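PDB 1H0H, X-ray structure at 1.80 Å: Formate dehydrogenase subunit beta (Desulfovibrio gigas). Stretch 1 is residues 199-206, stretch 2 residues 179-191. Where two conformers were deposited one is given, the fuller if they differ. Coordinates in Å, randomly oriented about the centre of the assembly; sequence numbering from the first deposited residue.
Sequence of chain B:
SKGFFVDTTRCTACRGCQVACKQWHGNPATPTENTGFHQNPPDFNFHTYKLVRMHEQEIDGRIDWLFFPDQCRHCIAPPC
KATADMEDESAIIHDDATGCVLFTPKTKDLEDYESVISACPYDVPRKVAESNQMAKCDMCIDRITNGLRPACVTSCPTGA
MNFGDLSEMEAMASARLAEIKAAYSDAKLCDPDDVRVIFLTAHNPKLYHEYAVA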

ATOM      1  N   PHE B 199      -4.788  13.857  30.701  1.00 15.30           N
ATOM      2  CA  PHE B 199      -5.458  13.905  29.392  1.00 15.04           C
ATOM      3  C   PHE B 199      -6.021  15.288  29.052  1.00 16.13           C
ATOM      4  O   PHE B 199      -6.634  15.953  29.909  1.00 16.31           O
ATOM      5  CB  PHE B 199      -6.630  12.946  29.303  1.00 15.84           C
ATOM      6  CG  PHE B 199      -6.267  11.505  29.422  1.00 15.26           C
ATOM      7  CD1 PHE B 199      -6.105  10.932  30.667  1.00 14.09           C
ATOM      8  CD2 PHE B 199      -6.158  10.699  28.283  1.00 15.44           C
ATOM      9  CE1 PHE B 199      -5.828   9.606  30.783  1.00 16.62           C
ATOM     10  CE2 PHE B 199      -5.866   9.360  28.391  1.00 15.62           C
ATOM     11  CZ  PHE B 199      -5.683   8.814  29.648  1.00 16.61           C
ATOM     12  N   LEU B 200      -5.791  15.710  27.811  1.00 13.58           N
ATOM     13  CA  LEU B 200      -6.409  16.900  27.261  1.00 15.17           C
ATOM     14  C   LEU B 200      -7.554  16.423  26.399  1.00 15.86           C
ATOM     15  O   LEU B 200      -7.376  15.499  25.592  1.00 16.75           O
ATOM     16  CB  LEU B 200      -5.430  17.697  26.389  1.00 14.89           C
ATOM     17  CG  LEU B 200      -6.051  18.836  25.562  1.00 15.63           C
ATOM     18  CD1 LEU B 200      -6.674  19.902  26.474  1.00 17.33           C
ATOM     19  CD2 LEU B 200      -5.047  19.500  24.650  1.00 16.34           C
ATOM     20  N   THR B 201      -8.732  17.003  26.600  1.00 16.85           N
ATOM     21  CA  THR B 201      -9.885  16.724  25.751  1.00 17.77           C
ATOM     22  C   THR B 201     -10.332  18.020  25.138  1.00 17.10           C
ATOM     23  O   THR B 201     -10.101  19.089  25.711  1.00 17.15           O
ATOM     24  CB  THR B 201     -11.043  16.059  26.518  1.00 18.77           C
ATOM     25  OG1 THR B 201     -11.352  16.787  27.725  1.00 20.85           O
ATOM     26  CG2 THR B 201     -10.650  14.666  26.957  1.00 18.90           C
ATOM     27  N   ALA B 202     -10.962  17.937  23.968  1.00 16.27           N
ATOM     28  CA  ALA B 202     -11.402  19.127  23.269  1.00 15.94           C
ATOM     29  C   ALA B 202     -12.854  19.483  23.600  1.00 15.37           C
ATOM     30  O   ALA B 202     -13.330  20.530  23.222  1.00 15.98           O
ATOM     31  CB  ALA B 202     -11.218  18.956  21.758  1.00 15.73           C
ATOM     32  N   HIS B 203     -13.539  18.586  24.295  1.00 16.01           N
ATOM     33  CA  HIS B 203     -14.933  18.777  24.655  1.00 15.87           C
ATOM     34  C   HIS B 203     -15.161  18.144  26.013  1.00 15.07           C
ATOM     35  O   HIS B 203     -14.249  17.563  26.587  1.00 13.95           O
ATOM     36  CB  HIS B 203     -15.850  18.087  23.629  1.00 16.30           C
ATOM     37  CG  HIS B 203     -15.453  18.338  22.214  1.00 17.08           C
ATOM     38  ND1 HIS B 203     -15.977  19.365  21.467  1.00 18.91           N
ATOM     39  CD2 HIS B 203     -14.552  17.712  21.421  1.00 17.53           C
ATOM     40  CE1 HIS B 203     -15.427  19.356  20.265  1.00 19.83           C
ATOM     41  NE2 HIS B 203     -14.562  18.360  20.213  1.00 18.84           N
ATOM     42  N   ASN B 204     -16.380  18.259  26.517  1.00 14.94           N
ATOM     43  CA  ASN B 204     -16.764  17.608  27.756  1.00 15.69           C
ATOM     44  C   ASN B 204     -16.147  16.202  27.864  1.00 15.59           C
ATOM     45  O   ASN B 204     -16.401  15.347  27.018  1.00 15.11           O
ATOM     46  CB  ASN B 204     -18.280  17.496  27.776  1.00 16.76           C
ATOM     47  CG  ASN B 204     -18.796  16.696  28.948  1.00 17.52           C
ATOM     48  OD1 ASN B 204     -18.055  16.389  29.877  1.00 16.53           O
ATOM     49  ND2 ASN B 204     -20.100  16.358  28.909  1.00 17.95           N
ATOM     50  N   PRO B 205     -15.282  16.007  28.862  1.00 15.19           N
ATOM     51  CA  PRO B 205     -14.619  14.724  29.147  1.00 15.92           C
ATOM     52  C   PRO B 205     -15.509  13.484  29.092  1.00 15.17           C
ATOM     53  O   PRO B 205     -15.084  12.414  28.615  1.00 14.25           O
ATOM     54  CB  PRO B 205     -14.094  14.930  30.578  1.00 16.92           C
ATOM     55  CG  PRO B 205     -13.758  16.363  30.643  1.00 16.69           C
ATOM     56  CD  PRO B 205     -14.795  17.076  29.759  1.00 17.20           C
ATOM     57  N   LYS B 206     -16.745  13.640  29.548  1.00 14.28           N
ATOM     58  CA  LYS B 206     -17.700  12.550  29.584  1.00 14.49           C
ATOM     59  C   LYS B 206     -18.162  12.106  28.182  1.00 14.49           C
ATOM     60  O   LYS B 206     -18.779  11.050  28.019  1.00 16.78           O
ATOM     61  CB  LYS B 206     -18.859  12.899  30.528  1.00 16.58           C
ATOM     62  CG  LYS B 206     -18.458  12.825  32.020  1.00 16.79           C
ATOM     63  CD  LYS B 206     -19.599  13.262  32.942  1.00 19.69           C
ATOM     64  CE  LYS B 206     -19.233  13.144  34.407  1.00 20.39           C
ATOM     65  NZ  LYS B 206     -17.870  13.699  34.720  1.00 21.30           N
TER
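Stretch 2 179-191: EIKAAYSDAKLCD

Stretch 2 packs on stretch 1 with A202 and L200 at the apolar centre. I180 brings CD1 to 4.0 Å from L200 CD2 and 4.5 Å from A202 CB. Y184 (chi1 m) follows with its ring under the alanine: A202 CB stands over one face, 4.2 Å from the ring centroid, a CH-pi contact. L189 CD2 lies 3.8 Å from L200 CB, both side chains being on the same face of the sheet. On the other face, with T201 and K188, K188 CD reaches P205 CG at 3.7 Å, while C190 SG sits 4.1 Å from both P205 CG and F199 CB.

Between these faces the backbone of 188-189 runs extended and antiparallel to strand 199-201. L200 and L189 form the non-hydrogen-bonded pair, their CA atoms 4.5 Å apart; T201 and K188 bond both ways, K188 N to T201 O and T201 N to K188 O, each at 3.0 Å. C190 N adds a bond to F199 O at 2.8 Å.

Upstream, a type I turn from Y184 to A187 leads into the strand. Here H203 meets the tyrosine ring obliquely, H203 CE1 to Y184 CD1 3.8 Å. Water completes the polar edge: one molecule accepts from D186 N (2.7 Å) and donates to A202 O (2.8 Å), and another links F199 N and C190 O.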

ATOM      1  N   GLU B 179      -3.377  26.547  23.503  1.00 22.02           N
ATOM      2  CA  GLU B 179      -3.323  26.605  22.041  1.00 23.73           C
ATOM      3  C   GLU B 179      -4.649  26.280  21.347  0.50 23.91           C
ATOM      4  O   GLU B 179      -4.864  26.670  20.196  0.50 23.96           O
ATOM      5  CB  GLU B 179      -2.246  25.642  21.548  0.50 23.35           C
ATOM      6  CG  GLU B 179      -1.969  25.697  20.061  0.50 24.33           C
ATOM      7  CD  GLU B 179      -1.013  24.607  19.627  0.50 24.89           C
ATOM      8  OE1 GLU B 179      -0.801  23.653  20.415  0.50 24.56           O
ATOM      9  OE2 GLU B 179      -0.474  24.702  18.502  0.50 25.71           O
ATOM     10  N   ILE B 180      -5.535  25.558  22.031  0.50 23.77           N
ATOM     11  CA  ILE B 180      -6.821  25.196  21.442  1.00 23.57           C
ATOM     12  C   ILE B 180      -8.039  25.760  22.174  1.00 24.23           C
ATOM     13  O   ILE B 180      -9.164  25.620  21.686  1.00 24.08           O
ATOM     14  CB  ILE B 180      -6.945  23.665  21.337  1.00 23.37           C
ATOM     15  CG1 ILE B 180      -7.227  23.050  22.701  1.00 21.97           C
ATOM     16  CG2 ILE B 180      -5.674  23.052  20.747  1.00 23.33           C
ATOM     17  CD1 ILE B 180      -7.710  21.636  22.605  1.00 21.76           C
ATOM     18  N   LYS B 181      -7.838  26.371  23.337  1.00 24.04           N
ATOM     19  CA  LYS B 181      -8.967  26.899  24.100  1.00 25.48           C
ATOM     20  C   LYS B 181      -9.935  27.783  23.293  1.00 26.34           C
ATOM     21  O   LYS B 181     -11.154  27.748  23.499  1.00 26.16           O
ATOM     22  CB  LYS B 181      -8.467  27.720  25.294  1.00 26.14           C
ATOM     23  CG  LYS B 181      -8.311  26.950  26.589  1.00 26.03           C
ATOM     24  CD  LYS B 181      -9.634  26.828  27.340  1.00 26.03           C
ATOM     25  CE  LYS B 181     -10.640  25.994  26.560  1.00 25.94           C
ATOM     26  NZ  LYS B 181     -11.799  25.647  27.407  1.00 27.40           N
ATOM     27  N   ALA B 182      -9.382  28.605  22.413  1.00 27.69           N
ATOM     28  CA  ALA B 182     -10.188  29.524  21.621  1.00 28.51           C
ATOM     29  C   ALA B 182     -11.146  28.771  20.704  1.00 29.44           C
ATOM     30  O   ALA B 182     -12.360  29.001  20.753  1.00 29.93           O
ATOM     31  CB  ALA B 182      -9.290  30.450  20.809  1.00 29.30           C
ATOM     32  N   ALA B 183     -10.586  27.891  19.874  1.00 29.71           N
ATOM     33  CA  ALA B 183     -11.353  27.099  18.918  1.00 30.72           C
ATOM     34  C   ALA B 183     -12.245  26.076  19.619  1.00 31.14           C
ATOM     35  O   ALA B 183     -13.361  25.801  19.170  1.00 31.85           O
ATOM     36  CB  ALA B 183     -10.408  26.389  17.921  1.00 30.48           C
ATOM     37  N   TYR B 184     -11.745  25.508  20.714  1.00 30.68           N
ATOM     38  CA  TYR B 184     -12.469  24.474  21.438  1.00 30.10           C
ATOM     39  C   TYR B 184     -12.748  25.012  22.812  1.00 29.10           C
ATOM     40  O   TYR B 184     -12.082  24.680  23.785  1.00 28.61           O
ATOM     41  CB  TYR B 184     -11.659  23.168  21.493  1.00 29.94           C
ATOM     42  CG  TYR B 184     -11.545  22.519  20.131  1.00 30.73           C
ATOM     43  CD1 TYR B 184     -12.612  21.810  19.586  1.00 30.53           C
ATOM     44  CD2 TYR B 184     -10.387  22.643  19.381  1.00 31.20           C
ATOM     45  CE1 TYR B 184     -12.518  21.227  18.334  1.00 31.37           C
ATOM     46  CE2 TYR B 184     -10.287  22.070  18.129  1.00 32.81           C
ATOM     47  CZ  TYR B 184     -11.360  21.368  17.609  1.00 32.83           C
ATOM     48  OH  TYR B 184     -11.248  20.801  16.361  1.00 35.16           O
ATOM     49  N   SER B 185     -13.767  25.844  22.893  1.00 29.45           N
ATOM     50  CA  SER B 185     -14.025  26.528  24.141  1.00 28.49           C
ATOM     51  C   SER B 185     -14.423  25.595  25.276  1.00 27.57           C
ATOM     52  O   SER B 185     -14.472  26.006  26.434  1.00 27.55           O
ATOM     53  CB  SER B 185     -15.009  27.691  23.960  1.00 29.87           C
ATOM     54  OG  SER B 185     -16.227  27.265  23.385  1.00 30.89           O
ATOM     55  N   ASP B 186     -14.690  24.331  24.969  1.00 25.45           N
ATOM     56  CA  ASP B 186     -14.979  23.383  26.048  1.00 23.44           C
ATOM     57  C   ASP B 186     -13.808  22.414  26.323  1.00 21.53           C
ATOM     58  O   ASP B 186     -13.951  21.414  27.040  1.00 19.95           O
ATOM     59  CB  ASP B 186     -16.285  22.636  25.788  1.00 25.56           C
ATOM     60  CG  ASP B 186     -17.472  23.580  25.647  1.00 28.20           C
ATOM     61  OD1 ASP B 186     -17.258  24.809  25.687  1.00 29.49           O
ATOM     62  OD2 ASP B 186     -18.655  23.194  25.502  1.00 29.59           O
ATOM     63  N   ALA B 187     -12.642  22.721  25.777  1.00 18.88           N
ATOM     64  CA  ALA B 187     -11.494  21.861  25.998  1.00 17.66           C
ATOM     65  C   ALA B 187     -11.049  21.988  27.440  1.00 18.04           C
ATOM     66  O   ALA B 187     -11.203  23.047  28.042  1.00 16.55           O
ATOM     67  CB  ALA B 187     -10.372  22.242  25.091  1.00 16.79           C
ATOM     68  N   LYS B 188     -10.508  20.912  28.000  1.00 17.37           N
ATOM     69  CA  LYS B 188      -9.925  21.001  29.342  1.00 19.01           C
ATOM     70  C   LYS B 188      -8.973  19.860  29.626  1.00 18.12           C
ATOM     71  O   LYS B 188      -8.937  18.882  28.895  1.00 17.30           O
ATOM     72  CB  LYS B 188     -11.009  21.018  30.414  1.00 19.10           C
ATOM     73  CG  LYS B 188     -11.957  19.838  30.320  1.00 21.87           C
ATOM     74  CD  LYS B 188     -13.020  19.908  31.425  1.00 23.36           C
ATOM     75  CE  LYS B 188     -12.437  19.494  32.751  1.00 24.82           C
ATOM     76  NZ  LYS B 188     -13.248  20.013  33.902  1.00 27.85           N
ATOM     77  N   LEU B 189      -8.197  20.017  30.695  1.00 17.53           N
ATOM     78  CA  LEU B 189      -7.329  18.963  31.163  1.00 16.82           C
ATOM     79  C   LEU B 189      -8.154  18.185  32.174  1.00 17.02           C
ATOM     80  O   LEU B 189      -9.009  18.751  32.838  1.00 16.50           O
ATOM     81  CB  LEU B 189      -6.081  19.532  31.813  1.00 15.77           C
ATOM     82  CG  LEU B 189      -5.203  20.314  30.848  1.00 16.05           C
ATOM     83  CD1 LEU B 189      -3.997  20.858  31.569  1.00 15.28           C
ATOM     84  CD2 LEU B 189      -4.785  19.354  29.736  1.00 17.04           C
ATOM     85  N   CYS B 190      -7.903  16.887  32.274  1.00 16.91           N
ATOM     86  CA  CYS B 190      -8.672  16.048  33.167  1.00 16.39           C
ATOM     87  C   CYS B 190      -7.934  15.922  34.514  1.00 16.29           C
ATOM     88  O   CYS B 190      -6.841  15.381  34.583  1.00 16.29           O
ATOM     89  CB  CYS B 190      -8.934  14.697  32.485  1.00 17.03           C
ATOM     90  SG  CYS B 190      -9.917  14.829  30.939  1.00 17.38           S
ATOM     91  N   ASP B 191      -8.529  16.491  35.556  1.00 16.40           N
ATOM     92  CA  ASP B 191      -7.974  16.513  36.910  1.00 18.03           C
ATOM     93  C   ASP B 191      -6.479  16.783  36.946  1.00 17.03           C
ATOM     94  O   ASP B 191      -5.730  16.023  37.548  1.00 16.74           O
ATOM     95  CB  ASP B 191      -8.283  15.185  37.591  1.00 17.45           C
ATOM     96  CG  ASP B 191      -9.767  14.919  37.657  1.00 18.77           C
ATOM     97  OD1 ASP B 191     -10.551  15.912  37.767  1.00 18.69           O
ATOM     98  OD2 ASP B 191     -10.242  13.765  37.609  1.00 18.63           O
TER
HETATM   99  O   HOH W   1     -14.978  22.700  22.820  1.00 23.81           O
HETATM  100  O   HOH W   2     -18.386  19.811  25.003  1.00 36.11           O
HETATM  101  O   HOH W   3      -5.929  13.100  33.196  1.00 22.21           O